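Local structure of cysteine desulfurase (Thermococcus onnurineus, 5B89) at residues Val346-Val351 with Asn387-Ala392; Gly157-Asn162 with Lys382-Asn387; Glu325-Leu330 with Thr405-Met410. The protein probably catalyses the pyridoxal-phosphate-dependent removal of sulfur from L-cysteine, passing it to a sulfur carrier and leaving L-alanine. All blocks are in the same frame, centred on the assembly; numbering follows the deposited sequence.

Contact 1: Val346-Val351 with Asn387-Ala392. With ALA (alanine), chain H.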
ATOM      1  N   VAL B 346     -15.795  19.348  -9.883  1.00 13.54           N
ATOM      2  CA  VAL B 346     -16.415  19.053  -8.630  1.00 14.19           C
ATOM      3  C   VAL B 346     -17.491  20.091  -8.350  1.00 16.16           C
ATOM      4  O   VAL B 346     -17.173  21.241  -8.364  1.00 17.56           O
ATOM      5  CB  VAL B 346     -15.395  19.168  -7.477  1.00 16.72           C
ATOM      6  CG1 VAL B 346     -16.032  18.855  -6.146  1.00 18.80           C
ATOM      7  CG2 VAL B 346     -14.203  18.240  -7.721  1.00 18.72           C
ATOM      8  N   VAL B 347     -18.734  19.662  -8.121  1.00 14.45           N
ATOM      9  CA  VAL B 347     -19.809  20.615  -7.743  1.00 14.95           C
ATOM     10  C   VAL B 347     -20.455  20.103  -6.496  1.00 13.71           C
ATOM     11  O   VAL B 347     -21.187  19.061  -6.499  1.00 13.97           O
ATOM     12  CB  VAL B 347     -20.820  20.705  -8.895  1.00 16.02           C
ATOM     13  CG1 VAL B 347     -21.906  21.695  -8.442  1.00 17.13           C
ATOM     14  CG2 VAL B 347     -20.171  21.178 -10.176  1.00 18.00           C
ATOM     15  N   SER B 348     -20.239  20.771  -5.365  1.00 13.69           N
ATOM     16  CA  SER B 348     -20.899  20.552  -4.120  1.00 14.76           C
ATOM     17  C   SER B 348     -22.081  21.502  -4.066  1.00 15.28           C
ATOM     18  O   SER B 348     -22.023  22.651  -4.521  1.00 15.12           O
ATOM     19  CB  SER B 348     -19.977  20.894  -2.870  1.00 16.90           C
ATOM     20  OG  SER B 348     -19.177  19.769  -2.532  1.00 19.20           O
ATOM     21  N   PHE B 349     -23.169  20.973  -3.530  1.00 14.66           N
ATOM     22  CA  PHE B 349     -24.418  21.688  -3.425  1.00 16.06           C
ATOM     23  C   PHE B 349     -25.240  21.143  -2.275  1.00 17.05           C
ATOM     24  O   PHE B 349     -24.899  20.181  -1.654  1.00 15.43           O
ATOM     25  CB  PHE B 349     -25.229  21.595  -4.733  1.00 16.49           C
ATOM     26  CG  PHE B 349     -25.600  20.199  -5.147  1.00 17.93           C
ATOM     27  CD1 PHE B 349     -24.714  19.424  -5.806  1.00 16.07           C
ATOM     28  CD2 PHE B 349     -26.868  19.702  -4.939  1.00 17.32           C
ATOM     29  CE1 PHE B 349     -25.032  18.157  -6.184  1.00 19.47           C
ATOM     30  CE2 PHE B 349     -27.198  18.435  -5.321  1.00 17.53           C
ATOM     31  CZ  PHE B 349     -26.285  17.659  -5.952  1.00 19.69           C
ATOM     32  N   ASN B 350     -26.337  21.841  -2.022  1.00 18.86           N
ATOM     33  CA  ASN B 350     -27.297  21.415  -1.020  1.00 17.24           C
ATOM     34  C   ASN B 350     -28.703  21.792  -1.462  1.00 18.78           C
ATOM     35  O   ASN B 350     -28.895  22.707  -2.164  1.00 18.61           O
ATOM     36  CB  ASN B 350     -27.057  22.027   0.363  1.00 17.32           C
ATOM     37  CG  ASN B 350     -26.152  21.197   1.234  1.00 17.66           C
ATOM     38  OD1 ASN B 350     -26.330  20.038   1.398  1.00 19.34           O
ATOM     39  ND2 ASN B 350     -25.193  21.833   1.803  1.00 17.76           N
ATOM     40  N   VAL B 351     -29.655  21.022  -0.999  1.00 19.43           N
ATOM     41  CA  VAL B 351     -31.064  21.311  -1.242  1.00 22.69           C
ATOM     42  C   VAL B 351     -31.667  21.793   0.075  1.00 20.68           C
ATOM     43  O   VAL B 351     -31.650  21.080   1.013  1.00 22.25           O
ATOM     44  CB  VAL B 351     -31.845  20.100  -1.756  1.00 21.43           C
ATOM     45  CG1 VAL B 351     -33.306  20.487  -1.955  1.00 25.55           C
ATOM     46  CG2 VAL B 351     -31.258  19.595  -3.056  1.00 20.03           C
ATOM     47  N   ASN B 387     -23.265  21.452   7.515  1.00 25.35           N
ATOM     48  CA  ASN B 387     -22.914  20.147   8.113  1.00 31.68           C
ATOM     49  C   ASN B 387     -22.209  19.243   7.104  1.00 28.61           C
ATOM     50  O   ASN B 387     -21.551  18.271   7.453  1.00 32.64           O
ATOM     51  CB  ASN B 387     -24.164  19.397   8.566  1.00 35.70           C
ATOM     52  CG  ASN B 387     -24.936  20.153   9.603  1.00 47.00           C
ATOM     53  OD1 ASN B 387     -24.331  20.708  10.522  1.00 46.78           O
ATOM     54  ND2 ASN B 387     -26.279  20.190   9.472  1.00 52.65           N
ATOM     55  N   GLY B 388     -22.450  19.551   5.843  1.00 22.12           N
ATOM     56  CA  GLY B 388     -21.950  18.784   4.743  1.00 21.41           C
ATOM     57  C   GLY B 388     -22.627  19.210   3.462  1.00 19.00           C
ATOM     58  O   GLY B 388     -23.366  20.133   3.446  1.00 19.86           O
ATOM     59  N   THR B 389     -22.318  18.507   2.390  1.00 18.78           N
ATOM     60  CA  THR B 389     -22.855  18.807   1.093  1.00 17.43           C
ATOM     61  C   THR B 389     -23.103  17.546   0.291  1.00 16.15           C
ATOM     62  O   THR B 389     -22.698  16.493   0.668  1.00 15.45           O
ATOM     63  CB  THR B 389     -21.863  19.653   0.221  1.00 20.30           C
ATOM     64  OG1 THR B 389     -20.735  18.869  -0.128  1.00 17.90           O
ATOM     65  CG2 THR B 389     -21.368  20.878   0.916  1.00 19.88           C
ATOM     66  N   VAL B 390     -23.791  17.727  -0.814  1.00 15.40           N
ATOM     67  CA  VAL B 390     -23.968  16.714  -1.817  1.00 14.37           C
ATOM     68  C   VAL B 390     -22.883  17.071  -2.824  1.00 13.85           C
ATOM     69  O   VAL B 390     -22.653  18.208  -3.068  1.00 15.44           O
ATOM     70  CB  VAL B 390     -25.345  16.736  -2.507  1.00 15.54           C
ATOM     71  CG1 VAL B 390     -25.479  15.462  -3.317  1.00 16.12           C
ATOM     72  CG2 VAL B 390     -26.434  16.776  -1.465  1.00 17.42           C
ATOM     73  N   ARG B 391     -22.211  16.074  -3.370  1.00 13.95           N
ATOM     74  CA  ARG B 391     -21.083  16.352  -4.289  1.00 14.56           C
ATOM     75  C   ARG B 391     -21.150  15.487  -5.515  1.00 13.35           C
ATOM     76  O   ARG B 391     -21.073  14.262  -5.428  1.00 14.72           O
ATOM     77  CB  ARG B 391     -19.704  16.143  -3.594  1.00 15.70           C
ATOM     78  CG  ARG B 391     -18.479  16.549  -4.386  1.00 14.72           C
ATOM     79  CD  ARG B 391     -17.247  16.097  -3.613  1.00 15.28           C
ATOM     80  NE  ARG B 391     -17.085  14.647  -3.635  1.00 14.16           N
ATOM     81  CZ  ARG B 391     -16.255  13.961  -2.919  1.00 15.41           C
ATOM     82  NH1 ARG B 391     -15.448  14.590  -2.086  1.00 17.44           N
ATOM     83  NH2 ARG B 391     -16.163  12.627  -2.963  1.00 15.98           N
ATOM     84  N   ALA B 392     -21.253  16.153  -6.644  1.00 13.12           N
ATOM     85  CA  ALA B 392     -21.200  15.511  -7.942  1.00 12.36           C
ATOM     86  C   ALA B 392     -19.819  15.858  -8.508  1.00 13.90           C
ATOM     87  O   ALA B 392     -19.444  16.961  -8.502  1.00 15.24           O
ATOM     88  CB  ALA B 392     -22.284  16.005  -8.858  1.00 14.71           C
TER
HETATM   89  N   ALA H 401     -10.443  12.572  -1.394  1.00 34.80           N
HETATM   90  CA  ALA H 401     -11.684  11.674  -1.591  1.00 35.96           C
HETATM   91  C   ALA H 401     -13.055  12.207  -1.112  1.00 30.14           C
HETATM   92  O   ALA H 401     -13.132  13.450  -0.961  1.00 27.35           O
HETATM   93  CB  ALA H 401     -11.583  10.239  -1.036  1.00 37.18           C
HETATM   94  OXT ALA H 401     -14.134  11.520  -0.971  1.00 37.63           O

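Contact 2: Gly157-Asn162 with Lys382-Asn387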
ATOM      1  N   GLY B 157      -8.822  33.109   3.436  1.00 17.93           N
ATOM      2  CA  GLY B 157      -9.561  32.945   2.220  1.00 18.31           C
ATOM      3  C   GLY B 157     -11.047  33.083   2.449  1.00 17.29           C
ATOM      4  O   GLY B 157     -11.486  33.152   3.526  1.00 18.38           O
ATOM      5  N   ASP B 158     -11.777  33.108   1.349  1.00 19.93           N
ATOM      6  CA  ASP B 158     -13.210  33.272   1.349  1.00 20.46           C
ATOM      7  C   ASP B 158     -14.001  31.969   1.329  1.00 20.57           C
ATOM      8  O   ASP B 158     -13.448  30.924   1.342  1.00 20.19           O
ATOM      9  CB  ASP B 158     -13.625  34.269   0.270  1.00 19.46           C
ATOM     10  CG  ASP B 158     -13.532  33.716  -1.122  1.00 21.73           C
ATOM     11  OD1 ASP B 158     -13.453  32.524  -1.294  1.00 24.00           O
ATOM     12  OD2 ASP B 158     -13.538  34.485  -2.037  1.00 22.19           O
ATOM     13  N   ASP B 159     -15.307  32.061   1.376  1.00 21.36           N
ATOM     14  CA  ASP B 159     -16.141  30.895   1.437  1.00 21.24           C
ATOM     15  C   ASP B 159     -16.204  30.108   0.142  1.00 21.45           C
ATOM     16  O   ASP B 159     -16.652  29.014   0.140  1.00 26.64           O
ATOM     17  CB  ASP B 159     -17.547  31.267   1.928  1.00 22.49           C
ATOM     18  CG  ASP B 159     -17.603  31.489   3.431  1.00 30.98           C
ATOM     19  OD1 ASP B 159     -16.595  31.310   4.101  1.00 30.92           O
ATOM     20  OD2 ASP B 159     -18.664  31.871   3.912  1.00 37.32           O
ATOM     21  N   GLU B 160     -15.718  30.675  -0.929  1.00 21.06           N
ATOM     22  CA  GLU B 160     -15.682  30.019  -2.200  1.00 21.30           C
ATOM     23  C   GLU B 160     -14.410  29.231  -2.337  1.00 19.72           C
ATOM     24  O   GLU B 160     -14.274  28.507  -3.224  1.00 19.81           O
ATOM     25  CB  GLU B 160     -15.677  31.048  -3.322  1.00 22.98           C
ATOM     26  CG  GLU B 160     -17.008  31.635  -3.639  1.00 26.81           C
ATOM     27  CD  GLU B 160     -17.025  32.505  -4.878  1.00 27.90           C
ATOM     28  OE1 GLU B 160     -16.083  32.607  -5.650  1.00 28.01           O
ATOM     29  OE2 GLU B 160     -18.060  33.078  -5.087  1.00 33.36           O
ATOM     30  N   GLY B 161     -13.478  29.433  -1.433  1.00 18.18           N
ATOM     31  CA  GLY B 161     -12.183  28.799  -1.502  1.00 18.26           C
ATOM     32  C   GLY B 161     -11.076  29.664  -2.088  1.00 17.19           C
ATOM     33  O   GLY B 161     -10.033  29.193  -2.228  1.00 18.38           O
ATOM     34  N   ASN B 162     -11.332  30.909  -2.413  1.00 16.83           N
ATOM     35  CA  ASN B 162     -10.309  31.739  -2.998  1.00 19.09           C
ATOM     36  C   ASN B 162      -9.382  32.279  -1.913  1.00 17.43           C
ATOM     37  O   ASN B 162      -9.792  32.946  -1.042  1.00 18.64           O
ATOM     38  CB  ASN B 162     -10.879  32.920  -3.762  1.00 17.83           C
ATOM     39  CG  ASN B 162     -11.971  32.560  -4.736  1.00 19.84           C
ATOM     40  OD1 ASN B 162     -13.101  32.974  -4.580  1.00 23.26           O
ATOM     41  ND2 ASN B 162     -11.627  31.897  -5.743  1.00 16.75           N
ATOM     42  N   LYS B 382     -17.165  23.637   8.551  1.00 23.59           N
ATOM     43  CA  LYS B 382     -17.297  24.514   9.729  1.00 23.76           C
ATOM     44  C   LYS B 382     -17.099  25.987   9.326  1.00 23.85           C
ATOM     45  O   LYS B 382     -17.852  26.846   9.816  1.00 26.02           O
ATOM     46  CB  LYS B 382     -16.343  24.056  10.806  1.00 25.49           C
ATOM     47  CG  LYS B 382     -16.734  22.761  11.407  1.00 23.86           C
ATOM     48  CD  LYS B 382     -15.690  22.290  12.420  1.00 23.70           C
ATOM     49  CE  LYS B 382     -16.082  20.923  12.855  1.00 24.01           C
ATOM     50  NZ  LYS B 382     -15.180  20.460  13.961  1.00 27.09           N
ATOM     51  N   LYS B 383     -16.220  26.289   8.366  1.00 22.12           N
ATOM     52  CA  LYS B 383     -16.028  27.652   7.830  1.00 23.90           C
ATOM     53  C   LYS B 383     -17.275  28.170   7.141  1.00 25.74           C
ATOM     54  O   LYS B 383     -17.662  29.397   7.239  1.00 28.83           O
ATOM     55  CB  LYS B 383     -14.805  27.704   6.923  1.00 22.88           C
ATOM     56  CG  LYS B 383     -14.440  29.049   6.315  1.00 25.68           C
ATOM     57  CD  LYS B 383     -13.197  28.916   5.442  1.00 26.02           C
ATOM     58  CE  LYS B 383     -12.776  30.168   4.770  1.00 27.77           C
ATOM     59  NZ  LYS B 383     -12.468  31.251   5.784  1.00 25.99           N
ATOM     60  N   LEU B 384     -17.920  27.290   6.381  1.00 23.33           N
ATOM     61  CA  LEU B 384     -19.113  27.694   5.649  1.00 25.96           C
ATOM     62  C   LEU B 384     -20.354  27.644   6.531  1.00 26.08           C
ATOM     63  O   LEU B 384     -21.377  28.147   6.132  1.00 30.58           O
ATOM     64  CB  LEU B 384     -19.301  26.806   4.378  1.00 25.94           C
ATOM     65  CG  LEU B 384     -18.555  27.294   3.151  1.00 24.77           C
ATOM     66  CD1 LEU B 384     -17.065  27.515   3.425  1.00 25.27           C
ATOM     67  CD2 LEU B 384     -18.688  26.298   2.047  1.00 27.01           C
ATOM     68  N   GLY B 385     -20.288  27.033   7.707  1.00 26.77           N
ATOM     69  CA  GLY B 385     -21.496  27.003   8.599  1.00 27.42           C
ATOM     70  C   GLY B 385     -22.523  25.955   8.142  1.00 30.58           C
ATOM     71  O   GLY B 385     -23.718  26.106   8.374  1.00 30.96           O
ATOM     72  N   ILE B 386     -22.070  24.880   7.490  1.00 26.72           N
ATOM     73  CA  ILE B 386     -22.942  23.804   7.016  1.00 24.12           C
ATOM     74  C   ILE B 386     -22.445  22.483   7.568  1.00 24.24           C
ATOM     75  O   ILE B 386     -21.307  22.410   8.112  1.00 26.72           O
ATOM     76  CB  ILE B 386     -23.020  23.763   5.516  1.00 25.98           C
ATOM     77  CG1 ILE B 386     -21.627  23.530   4.924  1.00 26.46           C
ATOM     78  CG2 ILE B 386     -23.593  25.049   4.973  1.00 26.48           C
ATOM     79  CD1 ILE B 386     -21.589  23.382   3.415  1.00 27.68           C
ATOM     80  N   ASN B 387     -23.265  21.452   7.515  1.00 25.35           N
ATOM     81  CA  ASN B 387     -22.914  20.147   8.113  1.00 31.68           C
ATOM     82  C   ASN B 387     -22.209  19.243   7.104  1.00 28.61           C
ATOM     83  O   ASN B 387     -21.551  18.271   7.453  1.00 32.64           O
ATOM     84  CB  ASN B 387     -24.164  19.397   8.566  1.00 35.70           C
ATOM     85  CG  ASN B 387     -24.936  20.153   9.603  1.00 47.00           C
ATOM     86  OD1 ASN B 387     -24.331  20.708  10.522  1.00 46.78           O
ATOM     87  ND2 ASN B 387     -26.279  20.190   9.472  1.00 52.65           N
TER
HETATM   88  O   HOH W   1      -9.903  32.863   6.148  1.00 31.13           O
HETATM   89  O   HOH W   2     -14.855  32.520   6.020  1.00 43.28           O
HETATM   90  O   HOH W   3     -19.455  31.196   6.446  1.00 47.73           O

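Contact 3: Glu325-Leu330 with Thr405-Met410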
ATOM      1  N   GLU B 325     -25.092  26.074 -13.948  1.00 15.21           N
ATOM      2  CA  GLU B 325     -26.173  26.869 -14.614  1.00 15.75           C
ATOM      3  C   GLU B 325     -27.511  26.222 -14.310  1.00 18.10           C
ATOM      4  O   GLU B 325     -28.512  26.892 -13.950  1.00 18.51           O
ATOM      5  CB  GLU B 325     -25.920  26.990 -16.059  1.00 14.72           C
ATOM      6  CG  GLU B 325     -24.839  28.012 -16.343  1.00 17.44           C
ATOM      7  CD  GLU B 325     -24.270  27.948 -17.766  1.00 16.85           C
ATOM      8  OE1 GLU B 325     -24.769  27.201 -18.684  1.00 21.36           O
ATOM      9  OE2 GLU B 325     -23.301  28.723 -18.137  1.00 21.30           O
ATOM     10  N   GLY B 326     -27.561  24.890 -14.449  1.00 17.06           N
ATOM     11  CA  GLY B 326     -28.834  24.205 -14.173  1.00 17.01           C
ATOM     12  C   GLY B 326     -29.267  24.273 -12.716  1.00 17.43           C
ATOM     13  O   GLY B 326     -30.470  24.384 -12.367  1.00 19.49           O
ATOM     14  N   LEU B 327     -28.343  24.245 -11.777  1.00 14.73           N
ATOM     15  CA  LEU B 327     -28.644  24.384 -10.417  1.00 15.68           C
ATOM     16  C   LEU B 327     -29.128  25.790 -10.102  1.00 17.88           C
ATOM     17  O   LEU B 327     -30.020  25.962  -9.224  1.00 19.38           O
ATOM     18  CB  LEU B 327     -27.420  23.949  -9.523  1.00 17.20           C
ATOM     19  CG  LEU B 327     -27.094  22.443  -9.592  1.00 17.14           C
ATOM     20  CD1 LEU B 327     -25.891  22.213  -8.655  1.00 18.33           C
ATOM     21  CD2 LEU B 327     -28.232  21.576  -9.172  1.00 18.49           C
ATOM     22  N   ASP B 328     -28.523  26.754 -10.746  1.00 19.08           N
ATOM     23  CA  ASP B 328     -28.974  28.139 -10.559  1.00 20.24           C
ATOM     24  C   ASP B 328     -30.427  28.237 -11.028  1.00 21.39           C
ATOM     25  O   ASP B 328     -31.218  28.938 -10.352  1.00 20.18           O
ATOM     26  CB  ASP B 328     -28.134  29.105 -11.327  1.00 20.66           C
ATOM     27  CG  ASP B 328     -26.777  29.354 -10.708  1.00 22.11           C
ATOM     28  OD1 ASP B 328     -26.621  29.170  -9.507  1.00 26.00           O
ATOM     29  OD2 ASP B 328     -25.994  29.979 -11.420  1.00 30.42           O
ATOM     30  N   GLU B 329     -30.755  27.579 -12.125  1.00 19.54           N
ATOM     31  CA  GLU B 329     -32.164  27.647 -12.649  1.00 21.79           C
ATOM     32  C   GLU B 329     -33.090  27.036 -11.623  1.00 22.23           C
ATOM     33  O   GLU B 329     -34.273  27.482 -11.506  1.00 24.42           O
ATOM     34  CB  GLU B 329     -32.279  26.953 -13.979  1.00 23.18           C
ATOM     35  CG  GLU B 329     -31.673  27.596 -15.187  1.00 31.03           C
ATOM     36  CD  GLU B 329     -31.573  26.671 -16.418  1.00 38.60           C
ATOM     37  OE1 GLU B 329     -31.381  27.221 -17.522  1.00 47.34           O
ATOM     38  OE2 GLU B 329     -31.611  25.408 -16.331  1.00 51.38           O
ATOM     39  N   LEU B 330     -32.657  26.026 -10.842  1.00 19.78           N
ATOM     40  CA  LEU B 330     -33.486  25.437  -9.798  1.00 20.29           C
ATOM     41  C   LEU B 330     -33.433  26.054  -8.445  1.00 18.79           C
ATOM     42  O   LEU B 330     -34.068  25.582  -7.488  1.00 23.21           O
ATOM     43  CB  LEU B 330     -33.089  23.974  -9.645  1.00 20.85           C
ATOM     44  CG  LEU B 330     -33.273  23.147 -10.889  1.00 21.08           C
ATOM     45  CD1 LEU B 330     -32.671  21.745 -10.688  1.00 23.69           C
ATOM     46  CD2 LEU B 330     -34.752  23.044 -11.310  1.00 24.79           C
ATOM     47  N   THR B 405     -29.766  14.420 -17.450  1.00 14.75           N
ATOM     48  CA  THR B 405     -30.546  13.470 -16.703  1.00 15.31           C
ATOM     49  C   THR B 405     -30.559  13.857 -15.217  1.00 14.96           C
ATOM     50  O   THR B 405     -31.536  13.881 -14.612  1.00 16.38           O
ATOM     51  CB  THR B 405     -30.015  12.053 -16.912  1.00 16.29           C
ATOM     52  OG1 THR B 405     -30.089  11.762 -18.274  1.00 18.87           O
ATOM     53  CG2 THR B 405     -30.775  11.010 -16.102  1.00 17.94           C
ATOM     54  N   PHE B 406     -29.385  14.184 -14.682  1.00 13.69           N
ATOM     55  CA  PHE B 406     -29.214  14.601 -13.329  1.00 14.43           C
ATOM     56  C   PHE B 406     -30.061  15.841 -13.049  1.00 13.02           C
ATOM     57  O   PHE B 406     -30.707  15.886 -12.083  1.00 14.96           O
ATOM     58  CB  PHE B 406     -27.699  14.881 -13.046  1.00 15.12           C
ATOM     59  CG  PHE B 406     -27.424  15.730 -11.862  1.00 13.83           C
ATOM     60  CD1 PHE B 406     -27.325  15.187 -10.646  1.00 14.79           C
ATOM     61  CD2 PHE B 406     -27.215  17.073 -11.985  1.00 16.70           C
ATOM     62  CE1 PHE B 406     -27.073  15.952  -9.541  1.00 17.54           C
ATOM     63  CE2 PHE B 406     -26.962  17.846 -10.884  1.00 16.68           C
ATOM     64  CZ  PHE B 406     -26.899  17.279  -9.660  1.00 16.64           C
ATOM     65  N   LEU B 407     -29.990  16.824 -13.930  1.00 14.67           N
ATOM     66  CA  LEU B 407     -30.758  18.074 -13.721  1.00 16.23           C
ATOM     67  C   LEU B 407     -32.303  17.820 -13.729  1.00 16.55           C
ATOM     68  O   LEU B 407     -33.010  18.402 -12.954  1.00 17.93           O
ATOM     69  CB  LEU B 407     -30.382  19.109 -14.738  1.00 16.97           C
ATOM     70  CG  LEU B 407     -28.949  19.757 -14.559  1.00 15.59           C
ATOM     71  CD1 LEU B 407     -28.689  20.667 -15.686  1.00 16.23           C
ATOM     72  CD2 LEU B 407     -28.859  20.475 -13.235  1.00 16.97           C
ATOM     73  N   GLY B 408     -32.682  16.876 -14.540  1.00 15.48           N
ATOM     74  CA  GLY B 408     -34.083  16.444 -14.558  1.00 18.00           C
ATOM     75  C   GLY B 408     -34.526  15.777 -13.305  1.00 18.09           C
ATOM     76  O   GLY B 408     -35.603  16.053 -12.753  1.00 18.89           O
ATOM     77  N   VAL B 409     -33.636  14.932 -12.704  1.00 14.33           N
ATOM     78  CA  VAL B 409     -33.942  14.382 -11.443  1.00 17.05           C
ATOM     79  C   VAL B 409     -33.938  15.373 -10.268  1.00 15.85           C
ATOM     80  O   VAL B 409     -34.790  15.365  -9.425  1.00 17.76           O
ATOM     81  CB  VAL B 409     -32.999  13.145 -11.089  1.00 17.88           C
ATOM     82  CG1 VAL B 409     -33.213  12.602  -9.689  1.00 18.30           C
ATOM     83  CG2 VAL B 409     -33.083  12.131 -12.150  1.00 18.56           C
ATOM     84  N   MET B 410     -32.991  16.324 -10.279  1.00 15.95           N
ATOM     85  CA  MET B 410     -32.965  17.388  -9.322  1.00 16.96           C
ATOM     86  C   MET B 410     -34.237  18.284  -9.390  1.00 17.67           C
ATOM     87  O   MET B 410     -34.727  18.705  -8.353  1.00 19.08           O
ATOM     88  CB  MET B 410     -31.729  18.271  -9.462  1.00 18.38           C
ATOM     89  CG  MET B 410     -30.435  17.603  -9.007  1.00 18.40           C
ATOM     90  SD  MET B 410     -30.417  17.047  -7.329  1.00 20.69           S
ATOM     91  CE  MET B 410     -30.711  18.527  -6.410  1.00 24.40           C
TER

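Contact 1: Val346-Val351 with Asn387-Ala392
Val347 pairs with Ala392 and Phe349 with Val390 as antiparallel hydrogen-bonded pairs, with Ser348 and Arg391 as the non-hydrogen-bonded pair between them; the N-to-C directions of the two short strands lie 156° apart. Val347 N meets Ala392 O at 2.8 Å, and Ala392 N returns to Val347 O at 2.9 Å. The CA atoms of Ser348 and Arg391 lie 4.2 Å apart, and Ser348 CA makes a CA-H...O contact of 3.1 Å with Val390 O. Beyond the last bridge the side-chain amide of Asn350 takes over, ND2 giving a nearly straight bond to Gly388 O. These are neighbouring strands of the four-stranded mixed sheet in the small domain of this class-V, fold-type I enzyme, 346-349 being outermost within the chain. On the face bearing Val347 and Ala392, chi1 of Phe349 (60°) puts CG between backbone N and carbonyl carbon, and one ring face lies against Val390: CB is 3.8 Å from the ring centroid in a CH-pi contact, while Val390 CG1 touches Phe349 CZ at 3.5 Å. The opposite face carries Ser348, whose OG is bonded to Ala186 O, and Arg391, whose CG and CD pass Val346 CG1. A bend at chi3 (71°) places NE, and the guanidinium grips the bound alanine's carboxylate: Arg391 NH1, also bonded to Asn185 O, reaches alanine O at 2.8 Å, and Arg391 NH2 alanine OXT at 3.1 Å.

Contact 2: Gly157-Asn162 with Lys382-Asn387
Lys383 NZ approaches the flat peptide carbonyl of Gly157 from above its plane, 41° out of it, with NZ 3.1 Å from Gly157 O. A second flat group, the carboxylate of Asp159, is linked to the same lysine through water: one molecule accepts from Lys383 NZ at 2.7 Å and donates to Asp159 OD1 at 2.9 Å. The direct separation of Asp159 OD1 and Lys383 NZ is 4.5 Å, too long for a salt bridge, although the opposite charges may still attract. The other carboxylate oxygen is tied down too, since a further water donates both to Asp159 OD2, at 2.7 Å, and to the backbone carbonyl of Lys383. The carboxylate of Asp158 serves its own loop, where OD1 receives Glu160 N and Asn162 N from opposite faces of its plane, each nitrogen 2.9 Å from Asp158 OD1. The bond from Glu160 N defines an Asx turn, laid over a type I beta turn from Asp158 to Gly161.

The lysine chain is extended through CE, and only chi4 (60°) bends, placing NZ where it donates to Gly157 O and two waters; one of these also accepts from Gly157 N. Leu384 and Asp159 slide past each other in opposite directions, Leu384 CD1 lying 3.6 Å from Asp159 O and touching the Asp159 side chain as well. Immediately after it, Gly385, with positive phi (78°), is the C-prime residue of a Schellman motif that ends helix 378-384. This surface contact thus joins that helix end, just ahead of strand 389-393 of the small-domain sheet, to the loop between helix 165-172 and strand 151-154, an outermost strand of the seven-stranded sheet.

Contact 3: Glu325-Leu330 with Thr405-Met410
Gly326 and Leu330, near the C-terminal end of helix 309-329, pack against Leu407 and Met410 of helix 400-415 within the helical layer that covers one face of the four-stranded sheet. The short helical segments run almost parallel, with 16° between their directions and a closest axis approach of 10.4 Å. The backbones come nearest at Gly326, whose CA lies 6.4 Å from the CA of Leu407. As glycine has no beta carbon, the Leu407 side chain fits directly against the opposing backbone, with CD2 at 3.8 Å and CD1 at 3.9 Å from Gly326 CA. Both methyls of one leucine thus straddle a single main-chain atom, at a point where a beta carbon on residue 326 would collide with Leu407 CD1.

One helical turn further on, the meeting is between side chains. Leu330 CD1 rests against Met410 CB at 3.8 Å and also lies near the carbonyl oxygen of Leu407. No hydrogen bond joins the two segments. Both helices lie on the small-domain sheet of this fold-type I enzyme, and Leu327 connects them to it: its CD2 is 4.3 Å from Leu407 CD2 and equally 4.3 Å from Phe406 CE2, while the same side chain also touches Val347 and Phe349 of strand 346-349. On the partner helix, chi1 of Met410 (-72°) sets CG anti to the carbonyl carbon, and this CG stands 3.6 Å above the plane of the Phe406 ring, offset toward the rim. Leu363 of helix 356-365 touches both Phe406 and Met410, extending the same apolar cluster to a third helix.

How the contacts relate
Contacts 1 and 3 are buried and contact 2 lies at the surface. Contact 1 and contact 3 are layers of one unit: Met410 CE packs on Phe349 and Val351, Phe406 on Phe349, and Leu327 on Val347, so the sheet face carrying Phe349 is the surface on which the two helices pack. Contact 2 adjoins contact 1 along the chain, sharing Asn387, and its Ile386 touches Asn350; it lies well apart from contact 3. Chemistry follows position: contact 1 combines a backbone hydrogen-bond ladder with a ligand-binding arginine, contact 2 depends on a lysine, a carboxylate and bridging waters, and contact 3 is mainly apolar, with no hydrogen bond across it.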